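STU0660 (Streptococcus thermophilus, PDB 3ZTH) is a large Csn2 protein of CRISPR-mediated bacterial immunity that binds magnesium and probably DNA. Local coordinates at residues 205-210 and 237-242; 217-222 and 243-248. All coordinates share one frame; numbering follows the deposited sequence.

Contact 1: 205-210 and 237-242; sequences NIDGFI and FPSDQG. With MG (magnesium ion), chain C.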
loop_
_atom_site.group_PDB
_atom_site.type_symbol
_atom_site.label_atom_id
_atom_site.label_comp_id
_atom_site.label_asym_id
_atom_site.label_seq_id
_atom_site.Cartn_x
_atom_site.Cartn_y
_atom_site.Cartn_z
ATOM N N ASN A 205 7.843 -22.651 -26.454
ATOM C CA ASN A 205 7.915 -21.414 -27.235
ATOM C C ASN A 205 9.309 -21.022 -27.688
ATOM O O ASN A 205 9.466 -20.037 -28.382
ATOM C CB ASN A 205 7.332 -20.238 -26.451
ATOM C CG ASN A 205 5.927 -20.496 -25.986
ATOM O OD1 ASN A 205 5.048 -20.813 -26.785
ATOM N ND2 ASN A 205 5.699 -20.359 -24.684
ATOM N N ILE A 206 10.322 -21.779 -27.306
ATOM C CA ILE A 206 11.686 -21.443 -27.690
ATOM C C ILE A 206 12.089 -21.887 -29.096
ATOM O O ILE A 206 12.870 -21.203 -29.762
ATOM C CB ILE A 206 12.682 -22.011 -26.665
ATOM C CG1 ILE A 206 12.412 -21.376 -25.303
ATOM C CG2 ILE A 206 14.111 -21.728 -27.094
ATOM C CD1 ILE A 206 12.306 -19.852 -25.358
ATOM N N ASP A 207 11.564 -23.024 -29.546
ATOM C CA ASP A 207 11.878 -23.531 -30.880
ATOM C C ASP A 207 11.781 -22.459 -31.954
ATOM O O ASP A 207 12.589 -22.420 -32.881
ATOM C CB ASP A 207 10.929 -24.658 -31.285
ATOM C CG ASP A 207 11.139 -25.902 -30.489
ATOM O OD1 ASP A 207 12.204 -26.013 -29.847
ATOM O OD2 ASP A 207 10.249 -26.777 -30.513
ATOM N N GLY A 208 10.775 -21.602 -31.841
ATOM C CA GLY A 208 10.593 -20.578 -32.846
ATOM C C GLY A 208 11.632 -19.485 -32.835
ATOM O O GLY A 208 11.795 -18.787 -33.833
ATOM N N PHE A 209 12.353 -19.344 -31.725
ATOM C CA PHE A 209 13.345 -18.283 -31.605
ATOM C C PHE A 209 14.780 -18.629 -31.990
ATOM O O PHE A 209 15.636 -17.752 -32.020
ATOM C CB PHE A 209 13.313 -17.711 -30.188
ATOM C CG PHE A 209 11.923 -17.409 -29.689
ATOM C CD1 PHE A 209 10.901 -17.073 -30.584
ATOM C CD2 PHE A 209 11.640 -17.427 -28.319
ATOM C CE1 PHE A 209 9.619 -16.759 -30.123
ATOM C CE2 PHE A 209 10.363 -17.113 -27.843
ATOM C CZ PHE A 209 9.347 -16.778 -28.747
ATOM N N ILE A 210 15.054 -19.893 -32.281
ATOM C CA ILE A 210 16.399 -20.273 -32.687
ATOM C C ILE A 210 16.347 -21.282 -33.814
ATOM O O ILE A 210 15.361 -21.998 -33.970
ATOM C CB ILE A 210 17.220 -20.862 -31.518
ATOM C CG1 ILE A 210 16.554 -22.122 -30.973
ATOM C CG2 ILE A 210 17.342 -19.832 -30.404
ATOM C CD1 ILE A 210 17.345 -22.749 -29.846
ATOM N N PHE A 237 8.136 -28.838 -25.138
ATOM C CA PHE A 237 6.969 -28.829 -26.024
ATOM C C PHE A 237 7.498 -28.436 -27.401
ATOM O O PHE A 237 7.387 -27.277 -27.817
ATOM C CB PHE A 237 5.940 -27.795 -25.561
ATOM C CG PHE A 237 5.250 -28.157 -24.281
ATOM C CD1 PHE A 237 5.868 -27.928 -23.053
ATOM C CD2 PHE A 237 3.983 -28.725 -24.300
ATOM C CE1 PHE A 237 5.236 -28.257 -21.864
ATOM C CE2 PHE A 237 3.337 -29.058 -23.117
ATOM C CZ PHE A 237 3.967 -28.823 -21.891
ATOM N N PRO A 238 8.100 -29.396 -28.121
ATOM C CA PRO A 238 8.660 -29.149 -29.457
ATOM C C PRO A 238 7.631 -28.805 -30.517
ATOM O O PRO A 238 6.469 -29.197 -30.421
ATOM C CB PRO A 238 9.377 -30.455 -29.789
ATOM C CG PRO A 238 9.682 -31.046 -28.453
ATOM C CD PRO A 238 8.430 -30.755 -27.661
ATOM N N SER A 239 8.080 -28.069 -31.528
ATOM C CA SER A 239 7.242 -27.681 -32.660
ATOM C C SER A 239 7.020 -28.941 -33.488
ATOM O O SER A 239 7.631 -29.977 -33.234
ATOM C CB SER A 239 7.960 -26.652 -33.530
ATOM O OG SER A 239 8.578 -25.662 -32.735
ATOM N N ASP A 240 6.171 -28.844 -34.500
ATOM C CA ASP A 240 5.883 -29.994 -35.345
ATOM C C ASP A 240 7.039 -30.461 -36.230
ATOM O O ASP A 240 7.085 -31.634 -36.620
ATOM C CB ASP A 240 4.678 -29.691 -36.233
ATOM C CG ASP A 240 3.391 -29.575 -35.449
ATOM O OD1 ASP A 240 3.425 -29.696 -34.205
ATOM O OD2 ASP A 240 2.338 -29.361 -36.089
ATOM N N GLN A 241 7.976 -29.571 -36.553
ATOM C CA GLN A 241 9.059 -29.981 -37.433
ATOM C C GLN A 241 10.462 -29.483 -37.107
ATOM O O GLN A 241 10.666 -28.325 -36.777
ATOM C CB GLN A 241 8.694 -29.602 -38.877
ATOM C CG GLN A 241 9.717 -30.025 -39.930
ATOM C CD GLN A 241 10.833 -28.997 -40.135
ATOM O OE1 GLN A 241 11.963 -29.348 -40.504
ATOM N NE2 GLN A 241 10.515 -27.720 -39.911
ATOM N N GLY A 242 11.426 -30.390 -37.199
ATOM C CA GLY A 242 12.815 -30.034 -36.964
ATOM C C GLY A 242 13.361 -29.834 -35.560
ATOM O O GLY A 242 14.513 -29.420 -35.434
HETATM MG MG MG C . 0.277 -28.177 -35.612
HETATM O O HOH W 1 8.920 -24.683 -28.192
HETATM O O HOH W 2 -1.791 -26.991 -35.338
HETATM O O HOH W 3 0.677 -29.260 -33.425
HETATM O O HOH W 4 0.486 -28.165 -38.061
#
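The carboxylate of D207 reaches across to the loop at P238 and S239, and one of its oxygens, OD2, does nearly all the touching. OD2 takes two donors from one residue: the backbone N of S239 at 2.7 Å and its hydroxyl OG at 3.0 Å. The amide meets OD2 nearly along the C-O direction, with a bent N-H...O angle of 142°, whereas the hydroxyl uses the anti lone pair, away from OD1. In S239 a chi1 of -44° sets OG beside its own backbone N, which lets both donors converge on a single acceptor. Two bonds thus grip OD2, which probably limits swinging of the carboxylate, and the acid's own chi1 of -69° carries it toward that loop. Y215 and Y243 also pack on D207.

A water adds a second link, at the strand ends, donating to O of F237 at 3.0 Å and accepting weakly from N of N205 at 2.9 Å. Beyond S239 the chain turns D240 away from the 205-210 segment, and its OD2 binds a magnesium ion at 2.4 Å alongside three waters; Q26 belongs to the same metal site. The D207-S239 pairing probably helps to set the backbone just before a metal ligand. On the other flank, N205 and F209 pack against F209 and N205 of the second subunit.

Two loops leave the C-terminal ends of neighbouring parallel strands, 199-204 and 232-237, and are joined here by an acid and a serine. In a sheet of this strand order, within the P-loop NTPase clan, these are the places where AAA+ ATPases carry Walker B and sensor 1, consistent with a P-loop-type alpha/beta core with a magnesium site beside these loops.

Contact 2: 217-222 and 243-248; sequences IFYRQI and YLKIDE
K245 lays the first part of its aliphatic chain over one face of the Y219 ring. Its CG stands 3.5 Å from the ring centroid and only 10° off the normal, a CH-pi contact, while CB lies further out, 3.4 Å from CZ. Tyrosine and lysine run past each other in opposite directions, the ring outward from the helix and the lysine back toward it. A chi1 of -58° sets CG over the ring, and the bend at chi2 (-60°) then turns the rest of the chain, bringing NZ to a weak hydrogen bond with T216 OG1.

Past the rim, a water bridges the phenol to D247: it lies 3.0 Å from Y219 OH and donates to D247 OD2 at 2.9 Å. The other carboxylate oxygen, OD1, accepts from the backbone N of N250, so the acid is steadied by its own loop. K245 O accepts from Q22 NE2, I246 is held through its backbone by R290 and E294, and Y219 also touches I20. R306 of the second subunit packs on K245.

The chemistry divides: the ring face takes the hydrocarbon part of a lysine and leaves the ammonium to a weak bond with T216 on the helix, while the hydroxyl is joined to an acid through solvent, a link probably more compliant than the packing above the ring.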
loop_
_atom_site.group_PDB
_atom_site.type_symbol
_atom_site.label_atom_id
_atom_site.label_comp_id
_atom_site.label_asym_id
_atom_site.label_seq_id
_atom_site.Cartn_x
_atom_site.Cartn_y
_atom_site.Cartn_z
ATOM N N ILE A 217 22.482 -27.660 -30.360
ATOM C CA ILE A 217 23.514 -27.320 -29.391
ATOM C C ILE A 217 22.895 -27.282 -27.986
ATOM O O ILE A 217 23.448 -27.832 -27.022
ATOM C CB ILE A 217 24.146 -25.941 -29.723
ATOM C CG1 ILE A 217 24.972 -26.056 -31.006
ATOM C CG2 ILE A 217 24.998 -25.449 -28.555
ATOM C CD1 ILE A 217 25.578 -24.736 -31.476
ATOM N N PHE A 218 21.742 -26.629 -27.884
ATOM C CA PHE A 218 21.007 -26.517 -26.626
ATOM C C PHE A 218 20.590 -27.890 -26.099
ATOM O O PHE A 218 20.691 -28.169 -24.902
ATOM C CB PHE A 218 19.765 -25.649 -26.843
ATOM C CG PHE A 218 18.676 -25.878 -25.836
ATOM C CD1 PHE A 218 18.743 -25.305 -24.572
ATOM C CD2 PHE A 218 17.586 -26.694 -26.149
ATOM C CE1 PHE A 218 17.744 -25.539 -23.629
ATOM C CE2 PHE A 218 16.585 -26.937 -25.217
ATOM C CZ PHE A 218 16.661 -26.359 -23.951
ATOM N N TYR A 219 20.122 -28.747 -27.002
ATOM C CA TYR A 219 19.673 -30.087 -26.629
ATOM C C TYR A 219 20.801 -30.978 -26.116
ATOM O O TYR A 219 20.592 -31.783 -25.206
ATOM C CB TYR A 219 18.960 -30.753 -27.816
ATOM C CG TYR A 219 18.521 -32.180 -27.560
ATOM C CD1 TYR A 219 17.450 -32.462 -26.709
ATOM C CD2 TYR A 219 19.179 -33.249 -28.167
ATOM C CE1 TYR A 219 17.048 -33.776 -26.470
ATOM C CE2 TYR A 219 18.784 -34.556 -27.940
ATOM C CZ TYR A 219 17.719 -34.816 -27.092
ATOM O OH TYR A 219 17.332 -36.124 -26.877
ATOM N N ARG A 220 21.991 -30.845 -26.699
ATOM C CA ARG A 220 23.131 -31.634 -26.229
ATOM C C ARG A 220 23.446 -31.203 -24.799
ATOM O O ARG A 220 23.747 -32.028 -23.939
ATOM C CB ARG A 220 24.356 -31.415 -27.109
ATOM C CG ARG A 220 24.244 -32.033 -28.480
ATOM C CD ARG A 220 25.473 -31.721 -29.323
ATOM N NE ARG A 220 25.286 -32.134 -30.713
ATOM C CZ ARG A 220 25.086 -33.390 -31.102
ATOM N NH1 ARG A 220 25.053 -34.372 -30.204
ATOM N NH2 ARG A 220 24.897 -33.660 -32.391
ATOM N N GLN A 221 23.363 -29.903 -24.548
ATOM C CA GLN A 221 23.618 -29.375 -23.217
ATOM C C GLN A 221 22.657 -29.962 -22.196
ATOM O O GLN A 221 23.094 -30.426 -21.146
ATOM C CB GLN A 221 23.524 -27.850 -23.220
ATOM C CG GLN A 221 24.765 -27.184 -23.790
ATOM C CD GLN A 221 24.597 -25.694 -24.027
ATOM O OE1 GLN A 221 23.985 -24.985 -23.228
ATOM N NE2 GLN A 221 25.159 -25.208 -25.127
ATOM N N ILE A 222 21.355 -29.973 -22.486
ATOM C CA ILE A 222 20.437 -30.536 -21.506
ATOM C C ILE A 222 20.643 -32.041 -21.325
ATOM O O ILE A 222 20.431 -32.562 -20.233
ATOM C CB ILE A 222 18.942 -30.234 -21.830
ATOM C CG1 ILE A 222 18.511 -30.893 -23.130
ATOM C CG2 ILE A 222 18.722 -28.732 -21.908
ATOM C CD1 ILE A 222 17.054 -30.610 -23.441
ATOM N N TYR A 243 12.580 -30.119 -34.516
ATOM C CA TYR A 243 13.066 -29.939 -33.146
ATOM C C TYR A 243 12.980 -31.167 -32.238
ATOM O O TYR A 243 13.791 -31.335 -31.327
ATOM C CB TYR A 243 12.360 -28.752 -32.490
ATOM C CG TYR A 243 12.763 -27.446 -33.131
ATOM C CD1 TYR A 243 12.139 -26.995 -34.294
ATOM C CD2 TYR A 243 13.832 -26.710 -32.630
ATOM C CE1 TYR A 243 12.573 -25.852 -34.939
ATOM C CE2 TYR A 243 14.278 -25.567 -33.266
ATOM C CZ TYR A 243 13.647 -25.141 -34.420
ATOM O OH TYR A 243 14.088 -24.002 -35.056
ATOM N N LEU A 244 11.997 -32.023 -32.490
ATOM C CA LEU A 244 11.831 -33.237 -31.703
ATOM C C LEU A 244 13.060 -34.136 -31.884
ATOM O O LEU A 244 13.464 -34.418 -33.007
ATOM C CB LEU A 244 10.579 -33.976 -32.170
ATOM C CG LEU A 244 10.229 -35.289 -31.480
ATOM C CD1 LEU A 244 9.934 -35.032 -30.000
ATOM C CD2 LEU A 244 9.029 -35.922 -32.187
ATOM N N LYS A 245 13.657 -34.575 -30.778
ATOM C CA LYS A 245 14.834 -35.446 -30.834
ATOM C C LYS A 245 14.462 -36.822 -30.299
ATOM O O LYS A 245 14.006 -36.941 -29.162
ATOM C CB LYS A 245 15.980 -34.878 -29.978
ATOM C CG LYS A 245 16.436 -33.480 -30.355
ATOM C CD LYS A 245 16.953 -33.427 -31.791
ATOM C CE LYS A 245 17.231 -31.991 -32.226
ATOM N NZ LYS A 245 17.689 -31.888 -33.649
ATOM N N ILE A 246 14.659 -37.855 -31.107
ATOM C CA ILE A 246 14.346 -39.217 -30.688
ATOM C C ILE A 246 15.577 -40.119 -30.657
ATOM O O ILE A 246 16.330 -40.177 -31.627
ATOM C CB ILE A 246 13.297 -39.867 -31.629
ATOM C CG1 ILE A 246 11.948 -39.161 -31.474
ATOM C CG2 ILE A 246 13.159 -41.349 -31.328
ATOM C CD1 ILE A 246 10.855 -39.727 -32.351
ATOM N N ASP A 247 15.787 -40.799 -29.530
ATOM C CA ASP A 247 16.893 -41.749 -29.382
ATOM C C ASP A 247 16.416 -42.884 -28.477
ATOM O O ASP A 247 15.293 -42.837 -27.970
ATOM C CB ASP A 247 18.160 -41.088 -28.803
ATOM C CG ASP A 247 17.959 -40.530 -27.402
ATOM O OD1 ASP A 247 17.376 -41.230 -26.546
ATOM O OD2 ASP A 247 18.406 -39.386 -27.149
ATOM N N GLU A 248 17.251 -43.900 -28.279
ATOM C CA GLU A 248 16.870 -45.037 -27.444
ATOM C C GLU A 248 16.496 -44.675 -26.010
ATOM O O GLU A 248 15.587 -45.271 -25.434
ATOM C CB GLU A 248 17.988 -46.092 -27.409
ATOM C CG GLU A 248 17.847 -47.204 -28.450
ATOM C CD GLU A 248 16.515 -47.970 -28.353
ATOM O OE1 GLU A 248 15.631 -47.580 -27.547
ATOM O OE2 GLU A 248 16.350 -48.965 -29.096
HETATM O O HOH W 5 18.292 -37.886 -24.640
#

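From the N terminus, the 205-210 loop follows strand 199-204, and helix 212-228 with its 217-222 portion comes next; strand 232-237 then leads into 237-242 and, without a break, 243-248. Contact 1 closes a loop of helix and strand between the ends of two neighbouring strands, and contact 2 closes another from the middle of the helix to the next loop. Since the segments alternate along the chain, the loops cross. Where they meet, Y243 OH lies 2.6 Å from I210 O, a probable hydrogen bond. Together they tie one long connection, which runs on to strand 254-257, to the preceding loop and helix, and both contacts touch the second subunit.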